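Local coordinates for thin, isoform D (Drosophila melanogaster, PDB 6XG7), which probably transfers ubiquitin to target proteins with the help of a zinc-binding RING finger, and is represented here by its six-bladed NHL-repeat beta-propeller, at residues A[240-243]-A[247-250]; A[259-262]-A[266-269]. All blocks are in the same frame, centred on the assembly; numbering follows the deposited sequence.

Interaction 1: A[240-243]-A[247-250]; sequences AVDD and IFVA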
ATOM      1  N   ALA A 240       3.842  -2.327  -4.690  1.00 10.14           N
ATOM      2  CA  ALA A 240       4.419  -3.416  -3.922  1.00  9.73           C
ATOM      3  C   ALA A 240       5.686  -3.871  -4.622  1.00  9.43           C
ATOM      4  O   ALA A 240       5.903  -3.589  -5.804  1.00 10.78           O
ATOM      5  CB  ALA A 240       3.453  -4.599  -3.797  1.00 11.12           C
ATOM      6  N   VAL A 241       6.527  -4.578  -3.884  1.00 11.36           N
ATOM      7  CA  VAL A 241       7.772  -5.115  -4.414  1.00 11.89           C
ATOM      8  C   VAL A 241       7.929  -6.537  -3.896  1.00 13.11           C
ATOM      9  O   VAL A 241       7.613  -6.815  -2.736  1.00 14.58           O
ATOM     10  CB  VAL A 241       8.959  -4.201  -4.019  1.00 13.00           C
ATOM     11  CG1 VAL A 241       9.210  -4.211  -2.509  1.00 15.06           C
ATOM     12  CG2 VAL A 241      10.209  -4.563  -4.792  1.00 13.85           C
ATOM     13  N   ASP A 242       8.407  -7.451  -4.755  1.00 12.31           N
ATOM     14  CA  ASP A 242       8.669  -8.819  -4.325  1.00 12.13           C
ATOM     15  C   ASP A 242      10.120  -8.953  -3.858  1.00 13.03           C
ATOM     16  O   ASP A 242      10.879  -7.987  -3.813  1.00 13.19           O
ATOM     17  CB  ASP A 242       8.247  -9.849  -5.373  1.00 13.41           C
ATOM     18  CG  ASP A 242       9.250 -10.051  -6.481  1.00 12.92           C
ATOM     19  OD1 ASP A 242      10.338  -9.433  -6.509  1.00 13.05           O
ATOM     20  OD2 ASP A 242       8.928 -10.873  -7.369  1.00 15.03           O
ATOM     21  N   ASP A 243      10.502 -10.162  -3.464  1.00 13.91           N
ATOM     22  CA  ASP A 243      11.804 -10.353  -2.838  1.00 15.26           C
ATOM     23  C   ASP A 243      12.972 -10.136  -3.785  1.00 14.08           C
ATOM     24  O   ASP A 243      14.083  -9.896  -3.317  1.00 14.90           O
ATOM     25  CB  ASP A 243      11.890 -11.744  -2.223  1.00 18.53           C
ATOM     26  CG  ASP A 243      11.125 -11.842  -0.921  1.00 25.36           C
ATOM     27  OD1 ASP A 243      11.053 -10.829  -0.188  1.00 27.37           O
ATOM     28  OD2 ASP A 243      10.585 -12.921  -0.634  1.00 30.09           O
ATOM     29  N   ILE A 247       8.392  -4.883  -9.323  1.00 10.77           N
ATOM     30  CA  ILE A 247       7.552  -3.797  -8.828  1.00 10.15           C
ATOM     31  C   ILE A 247       6.159  -3.923  -9.432  1.00 10.16           C
ATOM     32  O   ILE A 247       6.016  -4.134 -10.643  1.00 11.03           O
ATOM     33  CB  ILE A 247       8.153  -2.419  -9.158  1.00 11.94           C
ATOM     34  CG1 ILE A 247       9.539  -2.273  -8.521  1.00 14.73           C
ATOM     35  CG2 ILE A 247       7.251  -1.298  -8.676  1.00 12.10           C
ATOM     36  CD1 ILE A 247      10.318  -1.044  -8.990  1.00 18.59           C
ATOM     37  N   PHE A 248       5.144  -3.787  -8.582  1.00 10.59           N
ATOM     38  CA  PHE A 248       3.745  -3.933  -8.945  1.00 10.84           C
ATOM     39  C   PHE A 248       3.059  -2.612  -8.664  1.00 10.61           C
ATOM     40  O   PHE A 248       3.189  -2.071  -7.565  1.00 11.61           O
ATOM     41  CB  PHE A 248       3.092  -5.036  -8.119  1.00 11.45           C
ATOM     42  CG  PHE A 248       3.807  -6.346  -8.225  1.00 11.84           C
ATOM     43  CD1 PHE A 248       4.950  -6.575  -7.486  1.00 13.40           C
ATOM     44  CD2 PHE A 248       3.403  -7.308  -9.127  1.00 13.02           C
ATOM     45  CE1 PHE A 248       5.636  -7.748  -7.601  1.00 15.17           C
ATOM     46  CE2 PHE A 248       4.090  -8.489  -9.249  1.00 14.45           C
ATOM     47  CZ  PHE A 248       5.218  -8.700  -8.490  1.00 14.91           C
ATOM     48  N   VAL A 249       2.337  -2.093  -9.654  1.00 10.02           N
ATOM     49  CA  VAL A 249       1.689  -0.796  -9.524  1.00 10.14           C
ATOM     50  C   VAL A 249       0.210  -0.941  -9.840  1.00  9.50           C
ATOM     51  O   VAL A 249      -0.157  -1.433 -10.917  1.00 10.11           O
ATOM     52  CB  VAL A 249       2.319   0.270 -10.445  1.00  9.93           C
ATOM     53  CG1 VAL A 249       1.634   1.599 -10.261  1.00 11.48           C
ATOM     54  CG2 VAL A 249       3.811   0.426 -10.172  1.00 12.47           C
ATOM     55  N   ALA A 250      -0.623  -0.449  -8.927  1.00  9.90           N
ATOM     56  CA  ALA A 250      -2.048  -0.287  -9.173  1.00 10.35           C
ATOM     57  C   ALA A 250      -2.247   1.030  -9.915  1.00 10.35           C
ATOM     58  O   ALA A 250      -2.249   2.106  -9.309  1.00 11.76           O
ATOM     59  CB  ALA A 250      -2.802  -0.325  -7.855  1.00 11.42           C
TER

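Interaction 2: A[259-262]-A[266-269]; sequences IFNP and FLKT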
ATOM      1  N   ILE A 259       3.325  -4.540 -13.981  1.00 11.32           N
ATOM      2  CA  ILE A 259       4.457  -5.200 -13.347  1.00 11.96           C
ATOM      3  C   ILE A 259       5.711  -4.766 -14.079  1.00 12.14           C
ATOM      4  O   ILE A 259       5.730  -4.731 -15.315  1.00 12.87           O
ATOM      5  CB  ILE A 259       4.321  -6.734 -13.417  1.00 12.04           C
ATOM      6  CG1 ILE A 259       2.935  -7.171 -12.937  1.00 13.21           C
ATOM      7  CG2 ILE A 259       5.448  -7.405 -12.610  1.00 11.94           C
ATOM      8  CD1 ILE A 259       2.698  -8.693 -13.064  1.00 13.53           C
ATOM      9  N   PHE A 260       6.764  -4.466 -13.314  1.00 11.85           N
ATOM     10  CA  PHE A 260       8.047  -4.026 -13.840  1.00 11.41           C
ATOM     11  C   PHE A 260       9.140  -4.950 -13.337  1.00 12.29           C
ATOM     12  O   PHE A 260       9.077  -5.439 -12.201  1.00 12.45           O
ATOM     13  CB  PHE A 260       8.339  -2.587 -13.386  1.00 12.78           C
ATOM     14  CG  PHE A 260       7.336  -1.614 -13.908  1.00 12.21           C
ATOM     15  CD1 PHE A 260       6.134  -1.422 -13.245  1.00 11.59           C
ATOM     16  CD2 PHE A 260       7.559  -0.946 -15.102  1.00 13.48           C
ATOM     17  CE1 PHE A 260       5.182  -0.571 -13.748  1.00 13.42           C
ATOM     18  CE2 PHE A 260       6.605  -0.099 -15.619  1.00 13.16           C
ATOM     19  CZ  PHE A 260       5.405   0.084 -14.945  1.00 13.09           C
ATOM     20  N   ASN A 261      10.131  -5.191 -14.194  1.00 14.07           N
ATOM     21  CA  ASN A 261      11.337  -5.868 -13.772  1.00 16.02           C
ATOM     22  C   ASN A 261      12.060  -5.018 -12.731  1.00 17.36           C
ATOM     23  O   ASN A 261      11.791  -3.823 -12.609  1.00 16.99           O
ATOM     24  CB  ASN A 261      12.241  -6.076 -14.978  1.00 17.86           C
ATOM     25  CG  ASN A 261      11.586  -6.925 -16.036  1.00 19.53           C
ATOM     26  OD1 ASN A 261      11.251  -8.083 -15.786  1.00 19.88           O
ATOM     27  ND2 ASN A 261      11.383  -6.355 -17.223  1.00 21.79           N
ATOM     28  N   PRO A 262      12.994  -5.610 -11.975  1.00 17.89           N
ATOM     29  CA  PRO A 262      13.660  -4.829 -10.921  1.00 19.69           C
ATOM     30  C   PRO A 262      14.378  -3.598 -11.439  1.00 19.94           C
ATOM     31  O   PRO A 262      14.492  -2.614 -10.698  1.00 22.47           O
ATOM     32  CB  PRO A 262      14.609  -5.840 -10.260  1.00 20.93           C
ATOM     33  CG  PRO A 262      13.953  -7.151 -10.502  1.00 20.94           C
ATOM     34  CD  PRO A 262      13.343  -7.036 -11.888  1.00 19.60           C
ATOM     35  N   PHE A 266       9.284  -2.231 -18.194  1.00 16.74           N
ATOM     36  CA  PHE A 266       7.950  -2.814 -18.224  1.00 14.19           C
ATOM     37  C   PHE A 266       8.015  -4.305 -18.513  1.00 15.31           C
ATOM     38  O   PHE A 266       8.747  -4.743 -19.404  1.00 17.20           O
ATOM     39  CB  PHE A 266       7.124  -2.130 -19.314  1.00 14.79           C
ATOM     40  CG  PHE A 266       5.775  -2.752 -19.526  1.00 15.29           C
ATOM     41  CD1 PHE A 266       4.689  -2.416 -18.719  1.00 15.02           C
ATOM     42  CD2 PHE A 266       5.585  -3.678 -20.544  1.00 15.91           C
ATOM     43  CE1 PHE A 266       3.450  -2.985 -18.920  1.00 16.00           C
ATOM     44  CE2 PHE A 266       4.336  -4.265 -20.738  1.00 17.16           C
ATOM     45  CZ  PHE A 266       3.271  -3.913 -19.916  1.00 15.62           C
ATOM     46  N   LEU A 267       7.213  -5.073 -17.772  1.00 13.73           N
ATOM     47  CA  LEU A 267       7.073  -6.510 -17.977  1.00 14.43           C
ATOM     48  C   LEU A 267       5.682  -6.912 -18.445  1.00 14.04           C
ATOM     49  O   LEU A 267       5.550  -7.629 -19.435  1.00 16.23           O
ATOM     50  CB  LEU A 267       7.440  -7.278 -16.700  1.00 15.37           C
ATOM     51  CG  LEU A 267       7.381  -8.807 -16.803  1.00 16.74           C
ATOM     52  CD1 LEU A 267       8.391  -9.331 -17.828  1.00 18.87           C
ATOM     53  CD2 LEU A 267       7.585  -9.459 -15.443  1.00 17.19           C
ATOM     54  N   LYS A 268       4.623  -6.451 -17.780  1.00 13.72           N
ATOM     55  CA  LYS A 268       3.293  -7.007 -17.993  1.00 13.77           C
ATOM     56  C   LYS A 268       2.233  -6.047 -17.468  1.00 13.86           C
ATOM     57  O   LYS A 268       2.432  -5.378 -16.457  1.00 13.94           O
ATOM     58  CB  LYS A 268       3.218  -8.332 -17.223  1.00 16.82           C
ATOM     59  CG  LYS A 268       1.885  -8.968 -17.145  1.00 20.28           C
ATOM     60  CD  LYS A 268       1.496  -9.603 -18.445  1.00 22.78           C
ATOM     61  CE  LYS A 268       0.258 -10.419 -18.212  1.00 27.10           C
ATOM     62  NZ  LYS A 268      -0.148 -11.159 -19.403  1.00 28.46           N
ATOM     63  N   THR A 269       1.083  -6.027 -18.135  1.00 13.50           N
ATOM     64  CA  THR A 269      -0.104  -5.392 -17.588  1.00 12.82           C
ATOM     65  C   THR A 269      -1.312  -6.304 -17.743  1.00 13.11           C
ATOM     66  O   THR A 269      -1.389  -7.120 -18.669  1.00 14.34           O
ATOM     67  CB  THR A 269      -0.364  -3.990 -18.215  1.00 14.21           C
ATOM     68  OG1 THR A 269      -1.440  -3.351 -17.519  1.00 15.45           O
ATOM     69  CG2 THR A 269      -0.701  -4.099 -19.694  1.00 15.51           C
TER
HETATM   70  O   HOH W   1      10.592  -7.147 -19.996  1.00 38.53           O

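Interaction 1: A[240-243]-A[247-250]
Phe-248 sets CG anti to its own carbonyl carbon and beside its backbone N (chi1 -55°), which lays the ring edge along the backbone of Ala-240 to Asp-242. The motif is the beta hairpin of the two inner strands in one blade of the NHL propeller. Ala-240 and Phe-248 form an antiparallel hydrogen-bonded pair: Phe-248 N gives its proton to Ala-240 O at 2.9 Å, almost straight at 166°, though the donor is tilted out of the carbonyl plane, while Ala-240 N returns the bond to Phe-248 O at 3.0 Å, this time in the carbonyl plane. Ala-240 O also makes a CA-H...O contact with Ile-247 CA and has CD1 of Phe-248 3.6 Å away, in the plane of the ring.

The next pair, Val-241 and Ile-247, is non-hydrogen-bonded and turns to the other face of the sheet, where Val-241 CG2 and Ile-247 CG1 come only to 4.4 Å. Ile-259 of the neighbouring strand and Ile-288 also touch the Phe-248 side chain, and Tyr-25 meets its ring edge-to-face. Asp-242 ties the turn, its OD1 accepting from the backbone N of Gln-244 and of Tyr-246, while OD2 is hydrogen-bonded to the Tyr-25 hydroxyl. The same aspartate touches the aromatic ring as well, with CB 4.0 Å from Phe-248 CE1.

Interaction 2: A[259-262]-A[266-269]
Ile-259 O takes two backbone protons at once, from Leu-267 N at 2.9 Å and from Lys-268 N at a longer 3.2 Å, and this doubled grip marks a classic beta bulge in the hairpin that joins the third strand of a propeller blade to its outer strand. The bulge is closed by the return bond, Ile-259 N to Lys-268 O at 2.8 Å, nearly in line with the carbonyl bond. The register therefore slips by one between Ile-259 and Phe-260, and Phe-260 stands opposite Phe-266 as a non-hydrogen-bonded pair with diverging side chains. Phe-260 nevertheless reaches across, CD2 lying 3.7 Å from Phe-266 CA and CE2 near the plane of the Phe-266 ring at its edge. One face of that second ring carries the backbone N of Lys-268, offset toward the rim.

The bulge turns Leu-267 toward the opposing strand, where CB sits 3.4 Å from Ile-259 O and CD2 packs on Ile-259 CG2. Asn-261, with CG anti to its carbonyl carbon (chi1 -61°), crosses Leu-267 at about a right angle and sets OD1 beside its methyl groups. The amide ND2 donates to Ser-265 OG and to a water that in turn donates to Phe-266 O. With an alanine here in place of the asparagine, the water bridge to Phe-266 O is likely to be lost and Ser-265 OG left without its amide donor.

Farther out, Tyr-25 of helix 21-26 touches both Ile-259 and Leu-267. Lys-268 runs alongside Ile-259, CG 4.2 Å from Ile-259 CD1, then bends and carries NZ away to the carbonyl oxygen of Leu-26.

Interactions 1 and 2 are successive hairpins of one four-stranded blade, their centres about 9 Å apart, with interaction 1 nearer the middle of the propeller. Strands 247-251 and 256-260 join them: Ile-247 O and Phe-260 N, 2.8 Å apart, probably hydrogen bond. Side chains add to the seam on both faces, Phe-248 CE2 resting 3.8 Å from Ile-259 CG2 and Val-249 CG2 4.0 Å from Phe-260 CE1. Tyr-25 of helix 21-26 is shared by both contacts. Segment 266-269 falls in the next predicted NHL repeat, the other three in the preceding one. A tetraethylene glycol, probably from crystallisation, lies about 4 Å from the Val-241 side chain in interaction 1.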